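Local structure of putative cyclohexadienyl dehydrogenase and ADH prephenate dehydrogenase (Rhizobium meliloti, 4WJI) at residues L42-E47 with S130-G135; D66-S71 with A86-G91; S103-M108 with T148-T153; L190-A195 with A228-T233. The protein probably catalyses the NAD(P)-dependent oxidative decarboxylation of prephenate to 4-hydroxyphenylpyruvate, a step of tyrosine biosynthesis. One frame throughout, in Å; residues are numbered along the deposited sequence.

Contact 1: residues L42-E47 with S130-G135; sequences LKRAGE and SGPDAG. With NAP (NADP nicotinamide-adenine-dinucleotide phosphate), chain B.
Arg-44 and Asp-133 pair through one flank of the guanidinium, NE and NH2 each facing one carboxylate oxygen in a salt bridge across the surface. Arg-44 NE lies 2.8 Å from Asp-133 OD2 and Arg-44 NH2 lies 3.0 Å from Asp-133 OD1. Each oxygen uses its syn lone pair, and the guanidinium and carboxylate planes are only 13° apart, so both bonds run close to the guanidinium plane. A weak third bond joins NE to OD1, which leaves OD1 with two donors. The arginine chain starts with CG anti to the backbone N (chi1 -164°) and bends at chi2; its CG passes 4.0 Å from Pro-132 CG, adding an apolar touch. The bridge ties helix 39-48 of the Rossmann-type nucleotide-binding domain to the loop between strands 117-123 and 144-147. With Arg-44 cut back to an alanine, the Asp-133 carboxylate would probably lose its cationic mate and the loop its tie to the helix. In the same loop, Gly-131 N donates to O1A of the NADP diphosphate at 2.9 Å, nearly straight at 174°. The carbonyl of Gly-131 accepts from Ala-134 N at 3.1 Å, while that of Pro-132 takes a hydrogen bond from Arg-21 NH2.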
# COMPACT_ATOMS: atom_id res chain seq x y z
N LEU A 42 27.84 11.51 -10.36
CA LEU A 42 28.87 10.75 -11.08
C LEU A 42 29.95 10.23 -10.12
O LEU A 42 30.41 9.09 -10.28
CB LEU A 42 29.47 11.57 -12.23
CG LEU A 42 30.32 10.82 -13.24
CD1 LEU A 42 29.44 9.86 -14.05
CD2 LEU A 42 31.08 11.79 -14.14
N LYS A 43 30.35 11.06 -9.15
CA LYS A 43 31.32 10.65 -8.16
C LYS A 43 30.81 9.47 -7.33
O LYS A 43 31.56 8.54 -7.04
CB LYS A 43 31.68 11.81 -7.23
CG LYS A 43 32.68 11.41 -6.12
CD LYS A 43 33.02 12.58 -5.20
N ARG A 44 29.54 9.52 -6.93
CA ARG A 44 28.97 8.42 -6.20
C ARG A 44 28.99 7.16 -7.03
O ARG A 44 29.31 6.09 -6.51
CB ARG A 44 27.55 8.75 -5.74
CG ARG A 44 27.06 7.83 -4.67
CD ARG A 44 27.72 8.02 -3.31
NE ARG A 44 27.63 6.77 -2.57
CZ ARG A 44 28.67 6.05 -2.18
NH1 ARG A 44 29.93 6.46 -2.36
NH2 ARG A 44 28.44 4.92 -1.51
N ALA A 45 28.60 7.26 -8.29
CA ALA A 45 28.63 6.08 -9.15
C ALA A 45 30.04 5.52 -9.24
O ALA A 45 30.21 4.32 -9.19
CB ALA A 45 28.06 6.39 -10.51
N GLY A 46 31.04 6.38 -9.26
CA GLY A 46 32.44 5.92 -9.31
C GLY A 46 32.89 5.22 -8.04
O GLY A 46 33.54 4.15 -8.09
N GLU A 47 32.49 5.76 -6.89
CA GLU A 47 32.83 5.15 -5.60
C GLU A 47 32.15 3.79 -5.45
O GLU A 47 32.71 2.88 -4.86
CB GLU A 47 32.48 6.08 -4.44
CG GLU A 47 33.08 7.47 -4.62
CD GLU A 47 33.99 7.96 -3.53
OE1 GLU A 47 34.98 7.26 -3.21
OE2 GLU A 47 33.73 9.09 -3.04
N SER A 130 15.47 6.65 -4.51
CA SER A 130 16.10 7.24 -5.69
C SER A 130 17.61 7.37 -5.53
O SER A 130 18.13 7.31 -4.40
CB SER A 130 15.50 8.62 -6.00
OG SER A 130 14.11 8.58 -6.17
N GLY A 131 18.29 7.52 -6.67
CA GLY A 131 19.75 7.73 -6.70
C GLY A 131 20.53 6.42 -6.75
O GLY A 131 19.99 5.36 -6.57
N PRO A 132 21.86 6.52 -7.02
CA PRO A 132 22.66 5.35 -7.23
C PRO A 132 22.79 4.44 -6.05
O PRO A 132 23.00 3.23 -6.24
CB PRO A 132 24.00 5.89 -7.67
CG PRO A 132 24.06 7.30 -7.21
CD PRO A 132 22.61 7.75 -7.25
N ASP A 133 22.71 4.98 -4.84
CA ASP A 133 22.83 4.15 -3.67
C ASP A 133 21.57 3.32 -3.41
O ASP A 133 21.61 2.36 -2.65
CB ASP A 133 23.21 4.97 -2.46
CG ASP A 133 24.66 5.50 -2.53
OD1 ASP A 133 25.58 4.72 -2.25
OD2 ASP A 133 24.87 6.69 -2.88
N ALA A 134 20.45 3.70 -4.03
CA ALA A 134 19.18 2.98 -3.87
C ALA A 134 19.08 1.71 -4.73
O ALA A 134 18.26 0.85 -4.43
CB ALA A 134 18.02 3.89 -4.24
N GLY A 135 19.87 1.61 -5.80
CA GLY A 135 19.77 0.48 -6.70
C GLY A 135 20.38 -0.79 -6.11
O GLY A 135 21.16 -0.72 -5.14
PA NAP B . 16.31 8.68 -10.01
O1A NAP B . 16.76 7.62 -9.08
O2A NAP B . 15.83 10.00 -9.52
O5B NAP B . 17.51 8.98 -11.03
C5B NAP B . 17.44 10.09 -11.92
C4B NAP B . 18.61 10.12 -12.90
O4B NAP B . 18.30 11.07 -13.92
C3B NAP B . 19.89 10.63 -12.27
O3B NAP B . 21.03 10.14 -12.97
C2B NAP B . 19.83 12.11 -12.51
O2B NAP B . 21.10 12.69 -12.59
C1B NAP B . 19.19 12.16 -13.87
N9A NAP B . 18.47 13.41 -14.25
C8A NAP B . 17.53 14.04 -13.57
N7A NAP B . 17.04 15.09 -14.18
C5A NAP B . 17.73 15.15 -15.35
C6A NAP B . 17.68 16.04 -16.45
N6A NAP B . 16.83 17.08 -16.46
N1A NAP B . 18.48 15.79 -17.46
C2A NAP B . 19.30 14.75 -17.42
N3A NAP B . 19.42 13.87 -16.44
C4A NAP B . 18.62 14.10 -15.41
O3 NAP B . 15.21 8.11 -11.02
PN NAP B . 14.77 6.63 -11.45
O1N NAP B . 13.86 6.18 -10.42
O2N NAP B . 15.93 5.82 -11.81
O5D NAP B . 13.86 6.94 -12.75
C5D NAP B . 14.41 7.07 -14.04
C4D NAP B . 13.34 6.72 -15.07
O4D NAP B . 12.84 5.43 -14.77
C3D NAP B . 12.15 7.63 -15.03
O3D NAP B . 11.71 7.91 -16.35
C2D NAP B . 11.09 6.85 -14.27
O2D NAP B . 9.81 7.24 -14.69
C1D NAP B . 11.44 5.44 -14.75
N1N NAP B . 11.09 4.35 -13.82
C2N NAP B . 11.16 4.53 -12.50
C3N NAP B . 10.83 3.52 -11.63
C7N NAP B . 10.86 3.67 -10.12
O7N NAP B . 10.25 2.88 -9.45
N7N NAP B . 11.56 4.66 -9.62
C4N NAP B . 10.44 2.32 -12.15
C5N NAP B . 10.41 2.16 -13.51
C6N NAP B . 10.71 3.20 -14.35
P2B NAP B . 21.69 13.60 -11.40
O1X NAP B . 21.43 12.86 -10.13
O2X NAP B . 23.15 13.69 -11.74
O3X NAP B . 20.99 14.94 -11.40

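Contact 2: residues D66-S71 with A86-G91; sequences DLVVVS and AHLKPG. With MG (magnesium ion), chain D; NAP (NADP nicotinamide-adenine-dinucleotide phosphate), chain B.
A salt bridge and a small apolar touch, between Asp-66 and Lys-89 and between Val-68 and Leu-88, join the start of a central strand to the loop that leads into its parallel neighbour. This is the beta-alpha-beta crossover of a Rossmann-type fold: strand 67-70, helix 77-84, then strand 93-96. Lys-89 NZ donates to Asp-66 OD1 at 2.6 Å, meeting it from above the carboxylate, 41° out of its plane. Although CG of Lys-89 sits between the backbone N and the carbonyl carbon (chi1 69°), the chain beyond it is extended, which carries the ammonium across to the aspartate. The other oxygen, OD2, accepts from Thr-6 N on strand 4-10, so the carboxylate serves both the crossover loop and the adjacent strand. An asparagine at Asp-66 would probably leave the Lys-89 ammonium without its opposite charge and weaken the tie to the loop. Further in, Val-68 CG2 meets Leu-88 CD2 at 3.9 Å, two methyl groups in contact. A water donates to Asp-66 O and Gly-91 O, at 2.8 Å from each, linking the backbones. Next to Leu-88, the His-87 ring turns to a magnesium ion: its ND1 is engaged by Glu-63 OE2, while NE2 lies 2.5 Å from the metal, whose coordination is completed by five waters.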
# COMPACT_ATOMS: atom_id res chain seq x y z
N ASP A 66 27.06 0.18 -28.31
CA ASP A 66 26.15 -0.73 -28.99
C ASP A 66 24.74 -0.62 -28.44
O ASP A 66 23.76 -0.75 -29.20
CB ASP A 66 26.64 -2.18 -28.84
CG ASP A 66 28.04 -2.36 -29.36
OD1 ASP A 66 28.23 -2.31 -30.62
OD2 ASP A 66 28.97 -2.42 -28.51
N LEU A 67 24.62 -0.38 -27.12
CA LEU A 67 23.32 -0.19 -26.45
C LEU A 67 23.45 1.07 -25.58
O LEU A 67 24.45 1.24 -24.87
CB LEU A 67 22.99 -1.39 -25.56
CG LEU A 67 21.68 -1.25 -24.77
CD1 LEU A 67 20.50 -1.19 -25.69
CD2 LEU A 67 21.59 -2.42 -23.82
N VAL A 68 22.46 1.97 -25.69
CA VAL A 68 22.37 3.18 -24.89
C VAL A 68 21.06 3.11 -24.14
O VAL A 68 19.98 2.96 -24.76
CB VAL A 68 22.36 4.43 -25.79
CG1 VAL A 68 22.21 5.69 -24.98
CG2 VAL A 68 23.62 4.47 -26.63
N VAL A 69 21.14 3.12 -22.80
CA VAL A 69 19.94 3.03 -21.96
C VAL A 69 19.76 4.38 -21.28
O VAL A 69 20.62 4.81 -20.48
CB VAL A 69 20.11 1.94 -20.87
CG1 VAL A 69 18.83 1.79 -20.06
CG2 VAL A 69 20.50 0.62 -21.47
N VAL A 70 18.63 5.01 -21.56
CA VAL A 70 18.30 6.32 -21.00
C VAL A 70 17.34 6.12 -19.80
O VAL A 70 16.25 5.60 -19.99
CB VAL A 70 17.67 7.23 -22.07
CG1 VAL A 70 17.32 8.58 -21.46
CG2 VAL A 70 18.61 7.39 -23.25
N SER A 71 17.79 6.51 -18.61
CA SER A 71 17.06 6.32 -17.33
C SER A 71 17.00 7.63 -16.56
O SER A 71 17.60 7.79 -15.52
CB SER A 71 17.72 5.21 -16.44
OG SER A 71 17.92 3.99 -17.19
N ALA A 86 23.97 13.08 -32.74
CA ALA A 86 25.07 13.18 -33.70
C ALA A 86 26.26 12.27 -33.40
O ALA A 86 27.16 12.13 -34.23
CB ALA A 86 25.56 14.63 -33.79
N HIS A 87 26.25 11.68 -32.21
CA HIS A 87 27.35 10.91 -31.69
C HIS A 87 27.12 9.42 -31.63
O HIS A 87 28.05 8.65 -31.35
CB HIS A 87 27.63 11.41 -30.28
CG HIS A 87 28.02 12.84 -30.24
ND1 HIS A 87 29.34 13.23 -30.23
CD2 HIS A 87 27.28 13.97 -30.25
CE1 HIS A 87 29.40 14.56 -30.23
NE2 HIS A 87 28.16 15.03 -30.25
N LEU A 88 25.92 9.00 -31.97
CA LEU A 88 25.59 7.58 -32.02
C LEU A 88 26.20 6.89 -33.24
O LEU A 88 26.15 7.44 -34.34
CB LEU A 88 24.08 7.41 -32.07
CG LEU A 88 23.31 7.86 -30.83
CD1 LEU A 88 21.82 8.09 -31.13
CD2 LEU A 88 23.48 6.86 -29.69
N LYS A 89 26.72 5.68 -33.05
CA LYS A 89 27.26 4.98 -34.22
C LYS A 89 26.12 4.31 -35.00
O LYS A 89 25.07 4.02 -34.45
CB LYS A 89 28.32 3.95 -33.86
CG LYS A 89 27.80 2.77 -33.14
CD LYS A 89 28.83 1.65 -33.10
CE LYS A 89 28.35 0.48 -32.29
NZ LYS A 89 29.41 -0.58 -32.12
N PRO A 90 26.34 4.06 -36.31
CA PRO A 90 25.37 3.30 -37.06
C PRO A 90 25.06 1.98 -36.41
O PRO A 90 25.99 1.26 -35.98
CB PRO A 90 26.04 3.12 -38.44
CG PRO A 90 27.06 4.18 -38.52
CD PRO A 90 27.52 4.42 -37.11
N GLY A 91 23.75 1.66 -36.34
CA GLY A 91 23.30 0.37 -35.78
C GLY A 91 23.23 0.33 -34.25
O GLY A 91 22.89 -0.70 -33.69
MG MG D . 27.68 17.42 -30.00
PA NAP B . 16.31 8.68 -10.01
O1A NAP B . 16.76 7.62 -9.08
O2A NAP B . 15.83 10.00 -9.52
O5B NAP B . 17.51 8.98 -11.03
C5B NAP B . 17.44 10.09 -11.92
C4B NAP B . 18.61 10.12 -12.90
O4B NAP B . 18.30 11.07 -13.92
C3B NAP B . 19.89 10.63 -12.27
O3B NAP B . 21.03 10.14 -12.97
C2B NAP B . 19.83 12.11 -12.51
O2B NAP B . 21.10 12.69 -12.59
C1B NAP B . 19.19 12.16 -13.87
N9A NAP B . 18.47 13.41 -14.25
C8A NAP B . 17.53 14.04 -13.57
N7A NAP B . 17.04 15.09 -14.18
C5A NAP B . 17.73 15.15 -15.35
C6A NAP B . 17.68 16.04 -16.45
N6A NAP B . 16.83 17.08 -16.46
N1A NAP B . 18.48 15.79 -17.46
C2A NAP B . 19.30 14.75 -17.42
N3A NAP B . 19.42 13.87 -16.44
C4A NAP B . 18.62 14.10 -15.41
O3 NAP B . 15.21 8.11 -11.02
PN NAP B . 14.77 6.63 -11.45
O1N NAP B . 13.86 6.18 -10.42
O2N NAP B . 15.93 5.82 -11.81
O5D NAP B . 13.86 6.94 -12.75
C5D NAP B . 14.41 7.07 -14.04
C4D NAP B . 13.34 6.72 -15.07
O4D NAP B . 12.84 5.43 -14.77
C3D NAP B . 12.15 7.63 -15.03
O3D NAP B . 11.71 7.91 -16.35
C2D NAP B . 11.09 6.85 -14.27
O2D NAP B . 9.81 7.24 -14.69
C1D NAP B . 11.44 5.44 -14.75
N1N NAP B . 11.09 4.35 -13.82
C2N NAP B . 11.16 4.53 -12.50
C3N NAP B . 10.83 3.52 -11.63
C7N NAP B . 10.86 3.67 -10.12
O7N NAP B . 10.25 2.88 -9.45
N7N NAP B . 11.56 4.66 -9.62
C4N NAP B . 10.44 2.32 -12.15
C5N NAP B . 10.41 2.16 -13.51
C6N NAP B . 10.71 3.20 -14.35
P2B NAP B . 21.69 13.60 -11.40
O1X NAP B . 21.43 12.86 -10.13
O2X NAP B . 23.15 13.69 -11.74
O3X NAP B . 20.99 14.94 -11.40
O HOH W 1 23.95 -2.25 -31.58
O HOH W 2 28.67 17.51 -28.03
O HOH W 3 29.06 17.62 -31.33
O HOH W 4 25.80 17.40 -31.54
O HOH W 5 27.01 19.29 -29.84
O HOH W 6 25.73 17.01 -28.76

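Contact 3: residues S103-M108 with T148-T153; sequences SVIAQM and TPPAGT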
# COMPACT_ATOMS: atom_id res chain seq x y z
N SER A 103 4.83 9.89 -24.95
CA SER A 103 5.57 11.14 -24.85
C SER A 103 7.04 10.97 -25.16
O SER A 103 7.64 11.81 -25.85
CB SER A 103 5.42 11.82 -23.49
OG SER A 103 6.09 11.08 -22.45
N VAL A 104 7.62 9.91 -24.63
CA VAL A 104 9.03 9.67 -24.82
C VAL A 104 9.32 9.45 -26.29
O VAL A 104 10.30 10.01 -26.84
CB VAL A 104 9.49 8.47 -23.95
CG1 VAL A 104 10.92 8.13 -24.26
CG2 VAL A 104 9.33 8.80 -22.46
N ILE A 105 8.51 8.64 -26.96
CA ILE A 105 8.71 8.42 -28.39
C ILE A 105 8.60 9.75 -29.17
O ILE A 105 9.45 10.05 -30.01
CB ILE A 105 7.75 7.35 -28.92
CG1 ILE A 105 8.09 6.00 -28.30
CG2 ILE A 105 7.80 7.25 -30.42
CD1 ILE A 105 7.00 4.97 -28.45
N ALA A 106 7.58 10.53 -28.88
CA ALA A 106 7.40 11.80 -29.59
C ALA A 106 8.54 12.78 -29.38
O ALA A 106 8.86 13.56 -30.29
CB ALA A 106 6.10 12.44 -29.17
N GLN A 107 9.10 12.78 -28.18
CA GLN A 107 10.18 13.71 -27.81
C GLN A 107 11.53 13.27 -28.36
O GLN A 107 12.37 14.12 -28.68
CB GLN A 107 10.35 13.80 -26.29
CG GLN A 107 9.31 14.62 -25.54
CD GLN A 107 9.87 15.30 -24.28
OE1 GLN A 107 10.96 14.99 -23.79
NE2 GLN A 107 9.10 16.23 -23.75
N MSE A 108 11.75 11.95 -28.44
CA MSE A 108 13.06 11.45 -28.82
C MSE A 108 13.22 11.15 -30.29
O MSE A 108 14.26 11.44 -30.87
CB MSE A 108 13.43 10.17 -28.05
CG MSE A 108 13.56 10.40 -26.53
SE MSE A 108 14.25 8.82 -25.56
CE MSE A 108 16.15 8.98 -26.03
N THR A 148 7.87 -1.13 -26.45
CA THR A 148 6.85 -0.50 -27.32
C THR A 148 7.52 -0.03 -28.66
O THR A 148 7.58 1.17 -28.95
CB THR A 148 6.08 0.66 -26.61
OG1 THR A 148 6.96 1.76 -26.37
CG2 THR A 148 5.51 0.22 -25.32
N PRO A 149 8.07 -0.98 -29.46
CA PRO A 149 8.74 -0.57 -30.71
C PRO A 149 7.77 0.04 -31.71
O PRO A 149 6.73 -0.53 -31.97
CB PRO A 149 9.29 -1.87 -31.28
CG PRO A 149 8.71 -2.96 -30.50
CD PRO A 149 8.01 -2.44 -29.30
N PRO A 150 8.11 1.20 -32.27
CA PRO A 150 7.28 1.74 -33.35
C PRO A 150 7.26 0.79 -34.56
O PRO A 150 8.12 -0.04 -34.75
CB PRO A 150 7.95 3.09 -33.65
CG PRO A 150 8.63 3.48 -32.39
CD PRO A 150 9.09 2.19 -31.76
N ALA A 151 6.22 0.90 -35.36
CA ALA A 151 6.08 0.12 -36.58
C ALA A 151 7.32 0.27 -37.44
O ALA A 151 7.81 1.35 -37.60
CB ALA A 151 4.86 0.63 -37.34
N GLY A 152 7.84 -0.83 -37.97
CA GLY A 152 9.00 -0.83 -38.83
C GLY A 152 10.34 -0.86 -38.10
O GLY A 152 11.36 -0.84 -38.72
N THR A 153 10.31 -0.96 -36.77
CA THR A 153 11.57 -1.12 -36.02
C THR A 153 12.22 -2.46 -36.38
O THR A 153 11.54 -3.47 -36.54
CB THR A 153 11.32 -1.03 -34.51
OG1 THR A 153 10.61 0.17 -34.19
CG2 THR A 153 12.64 -1.05 -33.76
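Ile-105 brings its two branches to different residues of the segment 148-153: CD1 goes to Thr-148 and CG2 to Pro-150. It gives up more surface than any other residue here, with Pro-150 and Thr-148 following. Its CG1 lies anti to the carbonyl carbon (chi1 -66°) and the chain continues extended through chi2, which puts CD1 3.8 Å from Thr-148 OG1 and 3.9 Å from Thr-148 O. The methyl therefore rests against two polar oxygens. OG1 is buried by this approach and has no polar partner in the model. CG2, which lies anti to the backbone N, reaches the Pro-150 ring at CG, 4.3 Å away, an apolar contact at the loose end of the range. The nearest CA atoms, of Ile-105 and Pro-150, are 8.4 Å apart, so the isoleucine side chain spans most of the gap.

Pro-150 also opens a type II beta turn that ends at Thr-153. Pro-150 O takes two donors from the same face of its plane: Thr-153 N at 3.1 Å, closing the turn, and Thr-153 OG1 at 2.6 Å, tilted 27° from that plane. Gly-152 occupies the third position with phi 86°, where a side chain would press on the preceding carbonyl.

In the nucleotide-binding domain, the contact sets helix 102-108 against the loop leaving strand 144-147. Pro-120 of strand 117-123 touches Ile-105, Thr-148 and Pro-150, and thus lies beside both segments, while Met-108, a selenomethionine, turns to Phe-118 and helix 77-84.

Contact 4: residues L190-A195 with A228-T233; sequences LPHIIA and AASDPT
Ala-195 and Ala-228 bring the two backbones nearest, with their CA atoms 5.8 Å apart. One segment is part of the long helix 177-203, kinked at Pro-191, whose nitrogen has no hydrogen to give to the preceding turn; the other is the linker from helix 221-227 into helix 232-241. Both belong to the all-helical dimerization domain of the prephenate dehydrogenase family. The small side chains allow the close approach: Ala-228 CB lies 4.0 Å from Ala-195 O, a methyl against a helix carbonyl. One turn earlier on the helix, the His-192 ring offers its edge to Ser-230, with CD2 4.2 Å from Ser-230 OG. A chi1 of -76° sets the ring beside its own backbone N, where ND1 pairs with Ser-188 O. The ring also stacks with Trp-235 and touches the bound tyrosine, so this junction borders the ligand pocket. Ser-230 OG is bonded to Leu-227 O, and Asp-231, at the N-cap of helix 232-241, accepts from Met-234 N through OD2. The second subunit closes over the same region: its Thr-279 and Arg-280 hydrogen-bond to the carbonyls of Ala-228 and Ala-229, and Ile-194 packs against its counterpart there. Between the two segments a water bridges the polar ends, 2.9 Å from His-192 NE2 and donating to Ser-230 OG at 2.7 Å.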
# COMPACT_ATOMS: atom_id res chain seq x y z
N LEU A 190 -2.55 6.33 -11.59
CA LEU A 190 -3.67 6.63 -10.69
C LEU A 190 -3.37 6.19 -9.27
O LEU A 190 -3.55 6.98 -8.33
CB LEU A 190 -4.99 6.06 -11.22
CG LEU A 190 -6.22 6.41 -10.37
CD1 LEU A 190 -6.47 7.91 -10.41
CD2 LEU A 190 -7.47 5.67 -10.81
N PRO A 191 -2.85 4.96 -9.06
CA PRO A 191 -2.51 4.58 -7.66
C PRO A 191 -1.58 5.60 -6.98
O PRO A 191 -1.81 5.98 -5.82
CB PRO A 191 -1.84 3.20 -7.84
CG PRO A 191 -2.59 2.61 -9.00
CD PRO A 191 -2.83 3.79 -9.95
N HIS A 192 -0.53 6.07 -7.68
CA HIS A 192 0.36 7.05 -7.06
C HIS A 192 -0.34 8.39 -6.77
O HIS A 192 -0.14 8.98 -5.72
CB HIS A 192 1.65 7.25 -7.88
CG HIS A 192 2.64 6.14 -7.72
ND1 HIS A 192 2.52 4.92 -8.35
CD2 HIS A 192 3.80 6.09 -7.02
CE1 HIS A 192 3.58 4.18 -8.05
NE2 HIS A 192 4.35 4.86 -7.22
N ILE A 193 -1.11 8.89 -7.75
CA ILE A 193 -1.83 10.14 -7.59
C ILE A 193 -2.79 10.11 -6.38
O ILE A 193 -2.79 11.05 -5.59
CB ILE A 193 -2.61 10.47 -8.87
CG1 ILE A 193 -1.60 10.88 -9.95
CG2 ILE A 193 -3.67 11.55 -8.64
CD1 ILE A 193 -2.17 10.82 -11.38
N ILE A 194 -3.50 8.98 -6.24
CA ILE A 194 -4.42 8.82 -5.14
C ILE A 194 -3.68 8.74 -3.80
O ILE A 194 -4.15 9.29 -2.81
CB ILE A 194 -5.33 7.58 -5.39
CG1 ILE A 194 -6.23 7.76 -6.63
CG2 ILE A 194 -6.22 7.31 -4.24
CD1 ILE A 194 -7.07 9.00 -6.68
N ALA A 195 -2.52 8.05 -3.78
CA ALA A 195 -1.71 8.02 -2.56
C ALA A 195 -1.22 9.42 -2.18
O ALA A 195 -1.32 9.82 -1.03
CB ALA A 195 -0.53 7.09 -2.73
N ALA A 228 3.76 7.75 -1.67
CA ALA A 228 3.86 9.24 -1.62
C ALA A 228 5.21 9.76 -1.11
O ALA A 228 5.38 10.96 -0.89
CB ALA A 228 2.72 9.80 -0.80
N ALA A 229 6.16 8.85 -0.91
CA ALA A 229 7.55 9.22 -0.63
C ALA A 229 8.50 9.17 -1.84
O ALA A 229 9.71 9.44 -1.70
CB ALA A 229 8.11 8.35 0.46
N SER A 230 7.92 8.83 -2.98
CA SER A 230 8.67 8.69 -4.21
C SER A 230 9.22 10.06 -4.67
O SER A 230 8.97 11.09 -4.06
CB SER A 230 7.76 8.05 -5.27
OG SER A 230 7.32 6.76 -4.88
N ASP A 231 10.00 10.03 -5.73
CA ASP A 231 10.64 11.23 -6.19
C ASP A 231 9.65 12.22 -6.84
O ASP A 231 8.94 11.85 -7.78
CB ASP A 231 11.76 10.91 -7.17
CG ASP A 231 12.48 12.14 -7.62
OD1 ASP A 231 13.22 12.77 -6.80
OD2 ASP A 231 12.27 12.55 -8.78
N PRO A 232 9.68 13.48 -6.40
CA PRO A 232 8.68 14.41 -6.93
C PRO A 232 8.89 14.78 -8.39
O PRO A 232 7.94 15.03 -9.08
CB PRO A 232 8.81 15.66 -6.04
CG PRO A 232 9.86 15.39 -5.09
CD PRO A 232 10.28 13.99 -5.15
N THR A 233 10.16 14.84 -8.83
CA THR A 233 10.44 15.14 -10.24
C THR A 233 9.89 14.05 -11.15
O THR A 233 9.23 14.35 -12.17
CB THR A 233 11.93 15.36 -10.50
OG1 THR A 233 12.42 16.42 -9.66
CG2 THR A 233 12.20 15.72 -11.91
O HOH W 7 7.18 5.29 -7.15

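Overall arrangement
Contacts 1, 2 and 3 belong to the nucleotide-binding domain, whereas contact 4, the buried one, lies in the dimerization domain. Contact 1 is at the surface; contacts 2 and 3 are partly buried. The loops of contacts 1 and 3 flank strand 144-147, before and after it. Charge pairs carry contacts 1 and 2, contact 3 is mainly apolar, and contact 4 relies on small side chains and a bridging water. Contacts 1 and 2 both reach NADP, through Gly-131 and Ser-71, though their centres are 22 Å apart. Contact 1 also touches contact 4, Ser-130 OG meeting Asp-231 CB at 3.5 Å, and Val-70 CG2 packs on Met-108 CE at 4.0 Å between contacts 2 and 3.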